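Local coordinates for protein 6-phospho-beta-d glycosidase (Streptococcus pyogenes, PDB 5FOO) that hydrolyses beta-glucosides, probably those phosphorylated at the 6-position of the sugar, as a glycoside hydrolase of family 1, at residues Q391-Y399 with W452-I463. The protein carries 1 engineered substitution. Residues are numbered along the deposited sequence; the frame is centred on the assembly and turned at random.
Sequences QFLKEHLTY and WFKKVATHNRLI
The carbonyl oxygen of Lys394 accepts two hydrogen bonds, from Thr398 N and from Thr398 OG1, the latter at 2.8 Å and from 42° above the carbonyl plane. The Thr398 hydroxyl thus turns back to the carbonyl one turn earlier in its helix, and it rests 3.7 Å from CD1 of Leu462. The setting is the outer layer of a (beta/alpha)8 barrel: helices 387-405 and 448-459 follow barrel strands 362-367 and 410-416, and the short segments run 27° from parallel with axes 11.6 Å apart. At this spacing the indole of Trp452 fills much of the gap. Its CG lies anti to the backbone N (chi1 170°), sending the six-membered ring across to the neighbouring helix, where CZ3 meets Leu393 CB at 3.8 Å and CZ2 lies as far from Lys394 CB. Val456 CG2 backs one face of the indole. On the barrel side, Leu393 and Leu397 also touch Tyr413 of strand 410-416. Leu462 belongs to a two-stranded antiparallel sheet with strand 2-3, which brings the N-terminus beside the last ordered residues. Leu397 slides past the Trp452 ring, its CD1 reaching CH2, while its CB packs 4.0 Å from Leu462 CD1.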
# COMPACT_ATOMS: atom_id res chain seq x y z
N GLN A 391 8.49 14.52 14.80
CA GLN A 391 7.27 15.17 15.15
C GLN A 391 6.06 14.58 14.39
O GLN A 391 5.02 14.23 15.00
CB GLN A 391 7.38 16.65 14.84
CG GLN A 391 6.18 17.46 15.26
CD GLN A 391 6.05 17.45 16.78
OE1 GLN A 391 7.08 17.37 17.51
NE2 GLN A 391 4.81 17.48 17.28
N PHE A 392 6.16 14.47 13.07
CA PHE A 392 5.04 13.88 12.30
C PHE A 392 4.69 12.48 12.84
O PHE A 392 3.53 12.18 13.07
CB PHE A 392 5.42 13.84 10.80
CG PHE A 392 4.38 13.25 9.85
CD1 PHE A 392 4.26 11.87 9.69
CD2 PHE A 392 3.63 14.07 9.00
CE1 PHE A 392 3.35 11.33 8.76
CE2 PHE A 392 2.77 13.54 8.08
CZ PHE A 392 2.62 12.18 7.94
N LEU A 393 5.68 11.60 12.94
CA LEU A 393 5.39 10.20 13.41
C LEU A 393 4.77 10.21 14.80
O LEU A 393 3.75 9.59 15.04
CB LEU A 393 6.63 9.31 13.34
CG LEU A 393 7.23 9.11 11.92
CD1 LEU A 393 8.48 8.28 12.01
CD2 LEU A 393 6.28 8.53 10.89
N LYS A 394 5.34 11.03 15.68
CA LYS A 394 4.89 11.17 17.08
C LYS A 394 3.44 11.57 17.14
O LYS A 394 2.64 10.90 17.81
CB LYS A 394 5.78 12.17 17.83
CG LYS A 394 5.43 12.41 19.27
CD LYS A 394 6.67 12.74 20.09
CE LYS A 394 6.24 13.04 21.53
NZ LYS A 394 7.33 12.95 22.55
N GLU A 395 3.05 12.62 16.42
CA GLU A 395 1.61 12.99 16.38
C GLU A 395 0.68 11.91 15.88
O GLU A 395 -0.44 11.77 16.40
CB GLU A 395 1.35 14.28 15.55
CG GLU A 395 1.96 15.53 16.17
CD GLU A 395 1.91 16.76 15.25
OE1 GLU A 395 0.98 16.86 14.40
OE2 GLU A 395 2.81 17.62 15.37
N HIS A 396 1.07 11.19 14.83
CA HIS A 396 0.14 10.23 14.21
C HIS A 396 -0.04 9.04 15.19
O HIS A 396 -1.17 8.55 15.41
CB HIS A 396 0.64 9.80 12.81
CG HIS A 396 0.34 10.82 11.75
ND1 HIS A 396 1.09 11.98 11.61
CD2 HIS A 396 -0.63 10.88 10.81
CE1 HIS A 396 0.57 12.72 10.65
NE2 HIS A 396 -0.47 12.09 10.15
N LEU A 397 1.09 8.65 15.76
CA LEU A 397 1.15 7.62 16.81
C LEU A 397 0.37 8.00 18.03
O LEU A 397 -0.19 7.10 18.67
CB LEU A 397 2.58 7.30 17.23
CG LEU A 397 3.23 6.16 16.50
CD1 LEU A 397 4.69 6.14 16.85
CD2 LEU A 397 2.62 4.83 16.88
N THR A 398 0.32 9.30 18.37
CA THR A 398 -0.45 9.75 19.52
C THR A 398 -1.92 9.51 19.24
O THR A 398 -2.70 9.11 20.14
CB THR A 398 -0.19 11.21 19.87
OG1 THR A 398 1.19 11.37 20.20
CG2 THR A 398 -0.99 11.61 21.03
N TYR A 399 -2.34 9.76 18.00
CA TYR A 399 -3.73 9.54 17.71
C TYR A 399 -4.07 8.06 17.52
O TYR A 399 -5.18 7.69 17.79
CB TYR A 399 -4.20 10.37 16.55
CG TYR A 399 -4.44 11.81 16.92
CD1 TYR A 399 -5.65 12.19 17.50
CD2 TYR A 399 -3.47 12.76 16.71
CE1 TYR A 399 -5.87 13.51 17.86
CE2 TYR A 399 -3.68 14.08 17.05
CZ TYR A 399 -4.89 14.45 17.61
OH TYR A 399 -5.10 15.74 17.94
N TRP A 452 15.04 7.73 17.37
CA TRP A 452 13.83 8.01 18.10
C TRP A 452 12.86 6.82 18.04
O TRP A 452 12.25 6.43 19.08
CB TRP A 452 13.16 9.28 17.65
CG TRP A 452 11.79 9.49 18.24
CD1 TRP A 452 11.45 10.13 19.41
CD2 TRP A 452 10.56 9.10 17.63
NE1 TRP A 452 10.08 10.10 19.58
CE2 TRP A 452 9.52 9.47 18.49
CE3 TRP A 452 10.25 8.42 16.42
CZ2 TRP A 452 8.19 9.21 18.19
CZ3 TRP A 452 8.93 8.17 16.13
CH2 TRP A 452 7.91 8.58 17.00
N PHE A 453 12.70 6.23 16.85
CA PHE A 453 11.70 5.19 16.67
C PHE A 453 12.21 3.93 17.37
O PHE A 453 11.42 3.17 17.86
CB PHE A 453 11.45 4.92 15.18
CG PHE A 453 10.33 3.95 14.92
CD1 PHE A 453 9.05 4.27 15.29
CD2 PHE A 453 10.56 2.76 14.26
CE1 PHE A 453 8.00 3.40 15.05
CE2 PHE A 453 9.50 1.91 13.93
CZ PHE A 453 8.24 2.21 14.39
N LYS A 454 13.52 3.73 17.40
CA LYS A 454 14.15 2.62 18.14
C LYS A 454 13.72 2.58 19.59
O LYS A 454 13.38 1.52 20.12
CB LYS A 454 15.67 2.68 18.04
CG LYS A 454 16.41 1.58 18.81
CD LYS A 454 17.89 1.91 19.05
CE LYS A 454 18.53 0.81 19.91
NZ LYS A 454 20.00 0.86 19.73
N LYS A 455 13.75 3.75 20.23
CA LYS A 455 13.29 3.93 21.57
C LYS A 455 11.83 3.57 21.76
O LYS A 455 11.47 2.86 22.70
CB LYS A 455 13.53 5.38 22.02
CG LYS A 455 13.38 5.55 23.52
CD LYS A 455 13.72 6.96 23.96
CE LYS A 455 13.52 7.09 25.46
NZ LYS A 455 14.15 8.35 25.98
N VAL A 456 10.97 4.14 20.93
CA VAL A 456 9.57 3.83 20.93
C VAL A 456 9.27 2.31 20.77
O VAL A 456 8.47 1.77 21.50
CB VAL A 456 8.82 4.60 19.82
CG1 VAL A 456 7.39 4.16 19.74
CG2 VAL A 456 8.90 6.11 20.04
N ALA A 457 9.90 1.66 19.81
CA ALA A 457 9.65 0.27 19.54
C ALA A 457 10.16 -0.58 20.70
O ALA A 457 9.52 -1.50 21.06
CB ALA A 457 10.38 -0.15 18.29
N THR A 458 11.35 -0.27 21.23
CA THR A 458 12.00 -1.06 22.26
C THR A 458 11.28 -0.90 23.57
O THR A 458 11.06 -1.86 24.25
CB THR A 458 13.48 -0.64 22.41
OG1 THR A 458 14.12 -0.88 21.16
CG2 THR A 458 14.19 -1.41 23.49
N HIS A 459 10.89 0.31 23.95
CA HIS A 459 10.16 0.49 25.19
C HIS A 459 8.65 0.28 25.07
O HIS A 459 7.95 0.28 26.08
CB HIS A 459 10.50 1.84 25.80
CG HIS A 459 11.94 1.96 26.18
ND1 HIS A 459 12.55 3.18 26.41
CD2 HIS A 459 12.89 1.01 26.37
CE1 HIS A 459 13.82 2.97 26.74
NE2 HIS A 459 14.04 1.66 26.72
N ASN A 460 8.17 0.08 23.84
CA ASN A 460 6.76 -0.09 23.56
C ASN A 460 5.91 1.04 24.06
O ASN A 460 4.82 0.83 24.56
CB ASN A 460 6.26 -1.46 24.07
CG ASN A 460 5.05 -1.97 23.28
OD1 ASN A 460 4.91 -1.67 22.08
ND2 ASN A 460 4.15 -2.67 23.94
N ARG A 461 6.40 2.27 23.89
CA ARG A 461 5.71 3.47 24.35
C ARG A 461 6.29 4.78 23.77
O ARG A 461 7.42 4.83 23.27
CB ARG A 461 5.77 3.55 25.89
CG ARG A 461 7.17 3.92 26.40
CD ARG A 461 7.32 3.57 27.87
NE ARG A 461 8.49 4.25 28.41
CZ ARG A 461 8.91 4.11 29.66
NH1 ARG A 461 8.24 3.38 30.50
NH2 ARG A 461 9.97 4.76 30.09
N LEU A 462 5.50 5.84 23.89
CA LEU A 462 5.89 7.21 23.55
C LEU A 462 6.01 8.15 24.78
O LEU A 462 5.27 7.95 25.73
CB LEU A 462 4.75 7.85 22.78
CG LEU A 462 4.36 7.55 21.38
CD1 LEU A 462 3.04 8.26 21.10
CD2 LEU A 462 5.40 8.09 20.46
N ILE A 463 6.77 9.25 24.63
CA ILE A 463 6.87 10.47 25.52
C ILE A 463 7.40 10.02 26.85
O ILE A 463 8.35 9.23 26.87
CB ILE A 463 5.60 11.40 25.76
CG1 ILE A 463 4.46 11.29 24.70
CG2 ILE A 463 6.05 12.88 25.92
CD1 ILE A 463 3.14 12.01 25.02